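Local coordinates for protein methyltransferase (Pectobacterium atrosepticum SCRI1043, PDB 2P7I) that is probably an S-adenosylmethionine-dependent methyltransferase that transfers a methyl group to a substrate not yet identified, at residues D66-I77 against G87-F95; L191-K202 against L236-G247. One frame throughout, in Å; residues are numbered along the deposited sequence. Where two conformers were deposited one is given.

Interaction 1: D66-I77 against G87-F95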
loop_
_atom_site.group_PDB
_atom_site.type_symbol
_atom_site.label_atom_id
_atom_site.label_comp_id
_atom_site.label_asym_id
_atom_site.label_seq_id
_atom_site.Cartn_x
_atom_site.Cartn_y
_atom_site.Cartn_z
ATOM N N ASP B 66 27.518 19.964 19.847
ATOM C CA ASP B 66 27.737 19.210 21.069
ATOM C C ASP B 66 27.165 17.833 20.877
ATOM O O ASP B 66 25.970 17.632 21.055
ATOM C CB ASP B 66 27.082 19.914 22.247
ATOM C CG ASP B 66 27.310 19.204 23.560
ATOM O OD1 ASP B 66 27.980 18.134 23.578
ATOM O OD2 ASP B 66 26.820 19.732 24.592
ATOM N N ILE B 67 28.046 16.911 20.494
ATOM C CA ILE B 67 27.688 15.542 20.158
ATOM C C ILE B 67 28.476 14.615 21.044
ATOM O O ILE B 67 29.660 14.803 21.242
ATOM C CB ILE B 67 28.016 15.183 18.694
ATOM C CG1 ILE B 67 27.197 16.054 17.730
ATOM C CG2 ILE B 67 27.699 13.720 18.436
ATOM C CD1 ILE B 67 27.558 15.882 16.247
ATOM N N THR B 68 27.787 13.621 21.586
ATOM C CA THR B 68 28.406 12.595 22.401
ATOM C C THR B 68 28.220 11.295 21.635
ATOM O O THR B 68 27.121 11.004 21.134
ATOM C CB THR B 68 27.771 12.536 23.791
ATOM O OG1 THR B 68 27.955 13.796 24.444
ATOM C CG2 THR B 68 28.362 11.418 24.651
ATOM N N CYS B 69 29.308 10.536 21.518
ATOM C CA CYS B 69 29.353 9.338 20.688
ATOM C C CYS B 69 29.748 8.154 21.526
ATOM O O CYS B 69 30.837 8.161 22.105
ATOM C CB CYS B 69 30.397 9.476 19.579
ATOM S SG CYS B 69 30.064 10.674 18.281
ATOM N N VAL B 70 28.891 7.136 21.550
ATOM C CA VAL B 70 29.155 5.894 22.260
ATOM C C VAL B 70 29.406 4.805 21.236
ATOM O O VAL B 70 28.587 4.579 20.333
ATOM C CB VAL B 70 27.989 5.477 23.187
ATOM C CG1 VAL B 70 28.323 4.194 23.931
ATOM C CG2 VAL B 70 27.674 6.568 24.179
ATOM N N GLU B 71 30.543 4.135 21.389
ATOM C CA GLU B 71 30.977 3.090 20.470
ATOM C C GLU B 71 31.788 2.087 21.252
ATOM O O GLU B 71 32.625 2.472 22.069
ATOM C CB GLU B 71 31.822 3.692 19.348
ATOM C CG GLU B 71 32.473 2.691 18.404
ATOM C CD GLU B 71 31.524 1.635 17.870
ATOM O OE1 GLU B 71 30.375 1.962 17.490
ATOM O OE2 GLU B 71 31.941 0.462 17.815
ATOM N N ALA B 72 31.521 0.805 21.014
ATOM C CA ALA B 72 32.176 -0.292 21.756
ATOM C C ALA B 72 33.591 -0.624 21.230
ATOM O O ALA B 72 34.438 -1.119 21.989
ATOM C CB ALA B 72 31.299 -1.533 21.719
ATOM N N SER B 73 33.831 -0.369 19.943
ATOM C CA SER B 73 35.103 -0.716 19.301
ATOM C C SER B 73 36.151 0.375 19.443
ATOM O O SER B 73 35.980 1.485 18.926
ATOM C CB SER B 73 34.912 -0.972 17.803
ATOM O OG SER B 73 36.175 -0.945 17.140
ATOM N N GLU B 74 37.263 0.040 20.102
ATOM C CA GLU B 74 38.368 0.977 20.263
ATOM C C GLU B 74 38.918 1.420 18.905
ATOM O O GLU B 74 39.213 2.600 18.697
ATOM C CB GLU B 74 39.471 0.341 21.093
ATOM C CG GLU B 74 40.386 1.332 21.747
ATOM C CD GLU B 74 41.559 0.644 22.433
ATOM O OE1 GLU B 74 41.387 -0.519 22.869
ATOM O OE2 GLU B 74 42.645 1.261 22.526
ATOM N N GLU B 75 39.036 0.471 17.981
ATOM C CA GLU B 75 39.604 0.752 16.663
ATOM C C GLU B 75 38.754 1.791 15.928
ATOM O O GLU B 75 39.265 2.826 15.509
ATOM C CB GLU B 75 39.742 -0.538 15.842
ATOM N N ALA B 76 37.450 1.518 15.834
ATOM C CA ALA B 76 36.475 2.411 15.183
ATOM C C ALA B 76 36.468 3.799 15.828
ATOM O O ALA B 76 36.512 4.839 15.150
ATOM C CB ALA B 76 35.078 1.788 15.252
ATOM N N ILE B 77 36.427 3.804 17.153
ATOM C CA ILE B 77 36.302 5.042 17.904
ATOM C C ILE B 77 37.558 5.904 17.733
ATOM O O ILE B 77 37.481 7.131 17.740
ATOM C CB ILE B 77 35.962 4.743 19.403
ATOM C CG1 ILE B 77 35.176 5.901 20.027
ATOM C CG2 ILE B 77 37.201 4.416 20.185
ATOM C CD1 ILE B 77 34.685 5.608 21.433
ATOM N N GLY B 87 34.388 19.067 19.177
ATOM C CA GLY B 87 33.005 19.101 19.699
ATOM C C GLY B 87 32.317 17.744 19.792
ATOM O O GLY B 87 31.072 17.657 19.821
ATOM N N ILE B 88 33.118 16.683 19.802
ATOM C CA ILE B 88 32.624 15.326 20.024
ATOM C C ILE B 88 33.145 14.864 21.372
ATOM O O ILE B 88 34.347 14.964 21.661
ATOM C CB ILE B 88 33.151 14.332 18.978
ATOM C CG1 ILE B 88 32.840 14.790 17.546
ATOM C CG2 ILE B 88 32.604 12.939 19.253
ATOM C CD1 ILE B 88 31.393 14.871 17.236
ATOM N N THR B 89 32.257 14.370 22.210
ATOM C CA THR B 89 32.665 13.620 23.368
ATOM C C THR B 89 32.598 12.150 23.004
ATOM O O THR B 89 31.538 11.654 22.634
ATOM C CB THR B 89 31.742 13.895 24.545
ATOM O OG1 THR B 89 31.776 15.303 24.849
ATOM C CG2 THR B 89 32.173 13.098 25.742
ATOM N N TYR B 90 33.722 11.452 23.105
ATOM C CA TYR B 90 33.777 10.034 22.775
ATOM C C TYR B 90 33.657 9.201 24.043
ATOM O O TYR B 90 34.279 9.519 25.035
ATOM C CB TYR B 90 35.084 9.706 22.068
ATOM C CG TYR B 90 35.231 10.415 20.751
ATOM C CD1 TYR B 90 34.723 9.862 19.592
ATOM C CD2 TYR B 90 35.871 11.644 20.667
ATOM C CE1 TYR B 90 34.856 10.506 18.380
ATOM C CE2 TYR B 90 36.009 12.300 19.453
ATOM C CZ TYR B 90 35.496 11.722 18.318
ATOM O OH TYR B 90 35.607 12.361 17.104
ATOM N N ILE B 91 32.830 8.156 24.009
ATOM C CA ILE B 91 32.664 7.245 25.139
ATOM C C ILE B 91 32.850 5.833 24.605
ATOM O O ILE B 91 32.069 5.340 23.800
ATOM C CB ILE B 91 31.295 7.430 25.808
ATOM C CG1 ILE B 91 31.280 8.771 26.550
ATOM C CG2 ILE B 91 31.019 6.322 26.778
ATOM C CD1 ILE B 91 29.961 9.242 26.834
ATOM N N HIS B 92 33.937 5.202 25.009
ATOM C CA HIS B 92 34.251 3.876 24.536
ATOM C C HIS B 92 33.615 2.926 25.531
ATOM O O HIS B 92 34.130 2.744 26.629
ATOM C CB HIS B 92 35.774 3.689 24.470
ATOM C CG HIS B 92 36.193 2.301 24.111
ATOM N ND1 HIS B 92 37.352 1.727 24.592
ATOM C CD2 HIS B 92 35.604 1.364 23.332
ATOM C CE1 HIS B 92 37.459 0.499 24.116
ATOM N NE2 HIS B 92 36.406 0.251 23.357
ATOM N N SER B 93 32.466 2.358 25.178
ATOM C CA SER B 93 31.752 1.482 26.086
ATOM C C SER B 93 30.754 0.668 25.321
ATOM O O SER B 93 30.331 1.070 24.242
ATOM C CB SER B 93 30.996 2.311 27.127
ATOM O OG SER B 93 30.314 1.471 28.054
ATOM N N ARG B 94 30.361 -0.467 25.894
ATOM C CA ARG B 94 29.156 -1.155 25.465
ATOM C C ARG B 94 27.980 -0.433 26.101
ATOM O O ARG B 94 28.105 0.162 27.174
ATOM C CB ARG B 94 29.162 -2.609 25.908
ATOM C CG ARG B 94 30.363 -3.387 25.403
ATOM C CD ARG B 94 30.250 -4.827 25.817
ATOM N NE ARG B 94 28.967 -5.366 25.379
ATOM C CZ ARG B 94 28.750 -6.061 24.256
ATOM N NH1 ARG B 94 29.748 -6.364 23.419
ATOM N NH2 ARG B 94 27.519 -6.490 23.978
ATOM N N PHE B 95 26.827 -0.490 25.454
ATOM C CA PHE B 95 25.709 0.311 25.893
ATOM C C PHE B 95 25.270 -0.031 27.315
ATOM O O PHE B 95 24.902 0.848 28.093
ATOM C CB PHE B 95 24.532 0.163 24.926
ATOM C CG PHE B 95 24.837 0.582 23.493
ATOM C CD1 PHE B 95 25.446 1.785 23.206
ATOM C CD2 PHE B 95 24.469 -0.218 22.435
ATOM C CE1 PHE B 95 25.702 2.167 21.875
ATOM C CE2 PHE B 95 24.707 0.162 21.128
ATOM C CZ PHE B 95 25.330 1.349 20.847
HETATM O O HOH W 1 30.358 16.915 23.285
HETATM O O HOH W 2 37.492 -2.395 21.814
#
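The imidazole of H92 overlaps the start of helix 74-83: E74 CA lies 3.7 Å above the ring plane, offset toward the rim, and E74 CB is 3.6 Å from H92 CE1. H92 CG stands anti to the backbone N (chi1 175°), which carries the ring across to the turn after strand 67-71. There NE2 gives a short but bent, weak hydrogen bond to A72 O (2.8 Å), and a water joins NE2 to E74 N. Beside it I77 CD1 packs against the H92 backbone, 3.6 Å from CA, while I77 CG1 slides past Y90 CD1. Over the centre of one Y90 face sits I88 CG2, which also touches C69 SG at 3.5 Å. On the other face of the sheet T68 CG2 presses against I91 CD1, tighter than usual. Six backbone hydrogen bonds pair the parallel strands, from I67 N to G87 O through to S93 N on E71 O. E71 ends its strand with OE2 accepting from S73 N at 3.0 Å and OE1 from F52 N; in this fold an acid here often holds the cofactor ribose, a role unproven for E71. S73 OG caps the helix by accepting from A76 N. The whole is a beta-alpha-beta unit: strand 88-92 lies outermost, strand 46-49 flanks strand 67-71 on its other side, and helix 55-60 packs on I67, C69 and I88.

Interaction 2: L191-K202 against L236-G247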
loop_
_atom_site.group_PDB
_atom_site.type_symbol
_atom_site.label_atom_id
_atom_site.label_comp_id
_atom_site.label_asym_id
_atom_site.label_seq_id
_atom_site.Cartn_x
_atom_site.Cartn_y
_atom_site.Cartn_z
ATOM N N LEU B 191 8.879 3.776 25.770
ATOM C CA LEU B 191 8.910 4.957 24.931
ATOM C C LEU B 191 7.564 5.295 24.385
ATOM O O LEU B 191 6.702 4.405 24.252
ATOM C CB LEU B 191 9.808 4.754 23.724
ATOM C CG LEU B 191 11.312 4.596 24.031
ATOM C CD1 LEU B 191 12.005 3.829 22.908
ATOM C CD2 LEU B 191 11.972 5.983 24.281
ATOM N N GLN B 192 7.373 6.584 24.086
ATOM C CA GLN B 192 6.174 7.056 23.394
ATOM C C GLN B 192 6.546 7.189 21.933
ATOM O O GLN B 192 7.475 7.897 21.620
ATOM C CB GLN B 192 5.712 8.423 23.917
ATOM C CG GLN B 192 5.410 8.469 25.412
ATOM C CD GLN B 192 4.544 9.676 25.825
ATOM O OE1 GLN B 192 4.996 10.562 26.552
ATOM N NE2 GLN B 192 3.297 9.695 25.367
ATOM N N VAL B 193 5.839 6.496 21.050
ATOM C CA VAL B 193 6.127 6.608 19.628
ATOM C C VAL B 193 5.276 7.729 19.111
ATOM O O VAL B 193 4.045 7.665 19.171
ATOM C CB VAL B 193 5.865 5.277 18.882
ATOM C CG1 VAL B 193 5.970 5.502 17.376
ATOM C CG2 VAL B 193 6.810 4.206 19.372
ATOM N N THR B 194 5.922 8.765 18.588
ATOM C CA THR B 194 5.288 9.996 18.176
ATOM C C THR B 194 5.038 10.059 16.672
ATOM O O THR B 194 4.056 10.635 16.229
ATOM C CB THR B 194 6.211 11.148 18.578
ATOM O OG1 THR B 194 6.407 11.108 20.005
ATOM C CG2 THR B 194 5.647 12.480 18.167
ATOM N N TYR B 195 5.981 9.499 15.902
ATOM C CA TYR B 195 5.865 9.507 14.440
ATOM C C TYR B 195 6.442 8.246 13.857
ATOM O O TYR B 195 7.452 7.732 14.324
ATOM C CB TYR B 195 6.510 10.736 13.794
ATOM C CG TYR B 195 5.485 11.580 13.084
ATOM C CD1 TYR B 195 5.274 11.480 11.711
ATOM C CD2 TYR B 195 4.676 12.440 13.803
ATOM C CE1 TYR B 195 4.276 12.269 11.081
ATOM C CE2 TYR B 195 3.697 13.208 13.189
ATOM C CZ TYR B 195 3.498 13.125 11.850
ATOM O OH TYR B 195 2.499 13.935 11.319
ATOM N N ARG B 196 5.782 7.737 12.824
ATOM C CA ARG B 196 6.246 6.580 12.079
ATOM C C ARG B 196 6.391 7.020 10.624
ATOM O O ARG B 196 5.500 7.697 10.090
ATOM C CB ARG B 196 5.238 5.442 12.102
ATOM C CG ARG B 196 4.729 5.087 13.495
ATOM C CD ARG B 196 3.270 4.893 13.604
ATOM N NE ARG B 196 2.961 4.621 14.996
ATOM C CZ ARG B 196 2.701 5.568 15.899
ATOM N NH1 ARG B 196 2.567 6.837 15.530
ATOM N NH2 ARG B 196 2.482 5.247 17.172
ATOM N N SER B 197 7.513 6.663 10.019
ATOM C CA SER B 197 7.759 6.983 8.607
ATOM C C SER B 197 8.773 6.010 8.028
ATOM O O SER B 197 9.193 5.058 8.679
ATOM C CB SER B 197 8.250 8.435 8.438
ATOM O OG SER B 197 8.109 8.884 7.076
ATOM N N GLY B 198 9.108 6.218 6.769
ATOM C CA GLY B 198 10.073 5.393 6.078
ATOM C C GLY B 198 11.032 6.252 5.283
ATOM O O GLY B 198 10.738 7.371 4.923
ATOM N N ILE B 199 12.233 5.743 5.079
ATOM C CA ILE B 199 13.267 6.464 4.377
ATOM C C ILE B 199 13.702 5.689 3.130
ATOM O O ILE B 199 14.348 4.643 3.213
ATOM C CB ILE B 199 14.468 6.737 5.294
ATOM C CG1 ILE B 199 14.003 7.498 6.546
ATOM C CG2 ILE B 199 15.627 7.502 4.480
ATOM C CD1 ILE B 199 15.032 7.471 7.688
ATOM N N PHE B 200 13.319 6.243 1.969
ATOM C CA PHE B 200 13.773 5.831 0.633
ATOM C C PHE B 200 13.019 4.631 0.062
ATOM O O PHE B 200 13.204 3.522 0.504
ATOM C CB PHE B 200 15.275 5.546 0.563
ATOM C CG PHE B 200 15.842 5.540 -0.852
ATOM C CD1 PHE B 200 16.251 6.699 -1.448
ATOM C CD2 PHE B 200 15.966 4.360 -1.578
ATOM C CE1 PHE B 200 16.781 6.687 -2.761
ATOM C CE2 PHE B 200 16.468 4.359 -2.885
ATOM C CZ PHE B 200 16.858 5.507 -3.470
ATOM N N PHE B 201 12.214 4.874 -0.954
ATOM C CA PHE B 201 11.551 3.799 -1.691
ATOM C C PHE B 201 12.573 2.971 -2.458
ATOM O O PHE B 201 13.133 3.438 -3.417
ATOM C CB PHE B 201 10.499 4.398 -2.609
ATOM C CG PHE B 201 9.412 3.418 -3.018
ATOM C CD1 PHE B 201 9.699 2.403 -3.927
ATOM C CD2 PHE B 201 8.133 3.522 -2.514
ATOM C CE1 PHE B 201 8.719 1.516 -4.318
ATOM C CE2 PHE B 201 7.154 2.635 -2.892
ATOM C CZ PHE B 201 7.441 1.642 -3.797
ATOM N N LYS B 202 12.789 1.721 -2.031
ATOM C CA LYS B 202 13.981 0.943 -2.462
ATOM C C LYS B 202 13.528 -0.297 -3.231
ATOM O O LYS B 202 13.017 -1.236 -2.630
ATOM C CB LYS B 202 14.808 0.502 -1.244
ATOM C CG LYS B 202 16.170 -0.134 -1.565
ATOM C CD LYS B 202 16.771 -0.769 -0.326
ATOM C CE LYS B 202 18.045 -1.496 -0.648
ATOM N NZ LYS B 202 18.571 -2.185 0.582
ATOM N N LEU B 236 7.231 0.128 2.649
ATOM C CA LEU B 236 8.016 -0.339 1.515
ATOM C C LEU B 236 9.419 0.283 1.380
ATOM O O LEU B 236 10.095 0.047 0.401
ATOM C CB LEU B 236 7.250 -0.039 0.241
ATOM C CG LEU B 236 5.902 -0.722 0.117
ATOM C CD1 LEU B 236 5.196 -0.341 -1.245
ATOM C CD2 LEU B 236 6.030 -2.245 0.295
ATOM N N CYS B 237 9.830 1.104 2.347
ATOM C CA CYS B 237 11.084 1.838 2.252
ATOM C C CYS B 237 12.265 0.976 2.654
ATOM O O CYS B 237 12.086 -0.070 3.286
ATOM C CB CYS B 237 11.026 3.102 3.147
ATOM S SG CYS B 237 9.907 4.347 2.507
ATOM N N ALA B 238 13.466 1.449 2.311
ATOM C CA ALA B 238 14.749 0.800 2.661
ATOM C C ALA B 238 14.868 0.658 4.177
ATOM O O ALA B 238 15.207 -0.418 4.696
ATOM C CB ALA B 238 15.880 1.610 2.127
ATOM N N SER B 239 14.546 1.737 4.889
ATOM C CA SER B 239 14.696 1.789 6.350
ATOM C C SER B 239 13.443 2.391 6.900
ATOM O O SER B 239 12.806 3.205 6.283
ATOM C CB SER B 239 15.903 2.631 6.775
ATOM O OG SER B 239 17.103 1.940 6.473
ATOM N N ILE B 240 13.065 1.977 8.101
ATOM C CA ILE B 240 11.901 2.542 8.733
ATOM C C ILE B 240 12.388 3.344 9.941
ATOM O O ILE B 240 13.483 3.073 10.506
ATOM C CB ILE B 240 10.919 1.419 9.179
ATOM C CG1 ILE B 240 11.697 0.217 9.764
ATOM C CG2 ILE B 240 10.062 0.948 7.993
ATOM C CD1 ILE B 240 10.790 -0.880 10.342
ATOM N N PHE B 241 11.561 4.297 10.334
ATOM C CA PHE B 241 11.963 5.398 11.187
ATOM C C PHE B 241 10.826 5.652 12.142
ATOM O O PHE B 241 9.699 5.996 11.738
ATOM C CB PHE B 241 12.290 6.629 10.292
ATOM C CG PHE B 241 12.441 7.952 11.017
ATOM C CD1 PHE B 241 12.956 8.042 12.311
ATOM C CD2 PHE B 241 12.108 9.127 10.367
ATOM C CE1 PHE B 241 13.051 9.285 12.950
ATOM C CE2 PHE B 241 12.251 10.369 10.993
ATOM C CZ PHE B 241 12.677 10.448 12.296
ATOM N N LEU B 242 11.103 5.415 13.414
ATOM C CA LEU B 242 10.262 5.856 14.490
ATOM C C LEU B 242 10.858 7.059 15.255
ATOM O O LEU B 242 11.976 7.012 15.723
ATOM C CB LEU B 242 9.989 4.718 15.489
ATOM C CG LEU B 242 9.299 3.426 15.012
ATOM C CD1 LEU B 242 8.998 2.583 16.327
ATOM C CD2 LEU B 242 8.038 3.713 14.279
ATOM N N LEU B 243 10.073 8.113 15.387
ATOM C CA LEU B 243 10.401 9.242 16.257
ATOM C C LEU B 243 9.743 8.986 17.570
ATOM O O LEU B 243 8.515 8.834 17.666
ATOM C CB LEU B 243 9.871 10.572 15.703
ATOM C CG LEU B 243 10.350 11.826 16.478
ATOM C CD1 LEU B 243 11.869 12.063 16.196
ATOM C CD2 LEU B 243 9.514 13.028 16.067
ATOM N N CYS B 244 10.530 8.940 18.622
ATOM C CA CYS B 244 10.029 8.588 19.936
ATOM C C CYS B 244 10.368 9.657 20.966
ATOM O O CYS B 244 11.357 10.392 20.826
ATOM C CB CYS B 244 10.702 7.301 20.400
ATOM S SG CYS B 244 10.424 5.857 19.324
ATOM N N GLU B 245 9.529 9.739 21.979
ATOM C CA GLU B 245 9.723 10.630 23.127
ATOM C C GLU B 245 9.648 9.814 24.394
ATOM O O GLU B 245 9.269 8.628 24.382
ATOM C CB GLU B 245 8.704 11.767 23.106
ATOM C CG GLU B 245 9.064 12.700 21.952
ATOM C CD GLU B 245 8.057 13.812 21.697
ATOM O OE1 GLU B 245 7.788 14.587 22.616
ATOM O OE2 GLU B 245 7.564 13.926 20.556
ATOM N N LYS B 246 10.055 10.451 25.478
ATOM C CA LYS B 246 10.191 9.761 26.755
ATOM C C LYS B 246 8.823 9.470 27.357
ATOM O O LYS B 246 7.943 10.324 27.365
ATOM C CB LYS B 246 11.018 10.637 27.711
ATOM C CG LYS B 246 11.195 10.075 29.064
ATOM C CD LYS B 246 12.247 10.896 29.869
ATOM C CE LYS B 246 12.422 10.269 31.268
ATOM N NZ LYS B 246 13.654 10.766 32.017
ATOM N N GLY B 247 8.634 8.249 27.848
ATOM C CA GLY B 247 7.454 7.905 28.683
ATOM C C GLY B 247 7.824 7.789 30.166
ATOM O O GLY B 247 8.959 7.484 30.477
#
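The F241 ring is approached obliquely by I199 CD1 and S197 CB, and one face of the R196 guanidinium carries V193 CG1, 3.5 Å above its plane and offset toward the rim. These groups belong to an antiparallel strand pair with a classic beta bulge, the antiparallel end of a Rossmann-like methyltransferase sheet, where edge strand 192-201 pairs with strand 237-245. At the bulge T194 and Y195 both face L243, and L243 O accepts two N-H groups, from T194 N at 2.8 Å and Y195 N at 3.2 Å, the latter on a lone pair. V193, R196 and L242 share one face: L242 CD2 meets R196 CG at 3.7 Å, and L242 CD1 touches V193 CG2, the two side chains meeting at a slant. A bend at chi2 (135°) leads the arginine's charged end away from L242, to a salt bridge with E183. On the other face Y195 CB and L243 CB touch at 3.9 Å, and the Y195 ring packs edge-to-face on F40 of a second subunit. At the corner formed by A238 and S239, A238 N donates to F200 O and K202 CD rests on A238 CB (3.5 Å). Nearby, C237 SG, anti to its own carbonyl carbon (chi1 -70°), lies 3.5 Å from G198 C.

How the interactions relate
Both interactions belong to one seven-stranded mixed sheet, at its two ends: interaction 1 pairs strand 88-92, outermost on one side, with 67-71, and interaction 2 pairs 192-201, outermost on the other, with 237-245. Their centres are 24 Å apart on opposite sides of the chain's centre, and their nearest atoms about 13 Å apart. Strands 46-49, 104-110 and 135-142 lie between them. Along the chain they follow in series. The first is a parallel, locally connected unit and the second an antiparallel pair whose strands are joined through helices; the whole sheet has the 3-2-1-4-5-7-6 strand order of class I methyltransferases. Interaction 1 touches no other subunit, whereas interaction 2 helps form subunit interfaces.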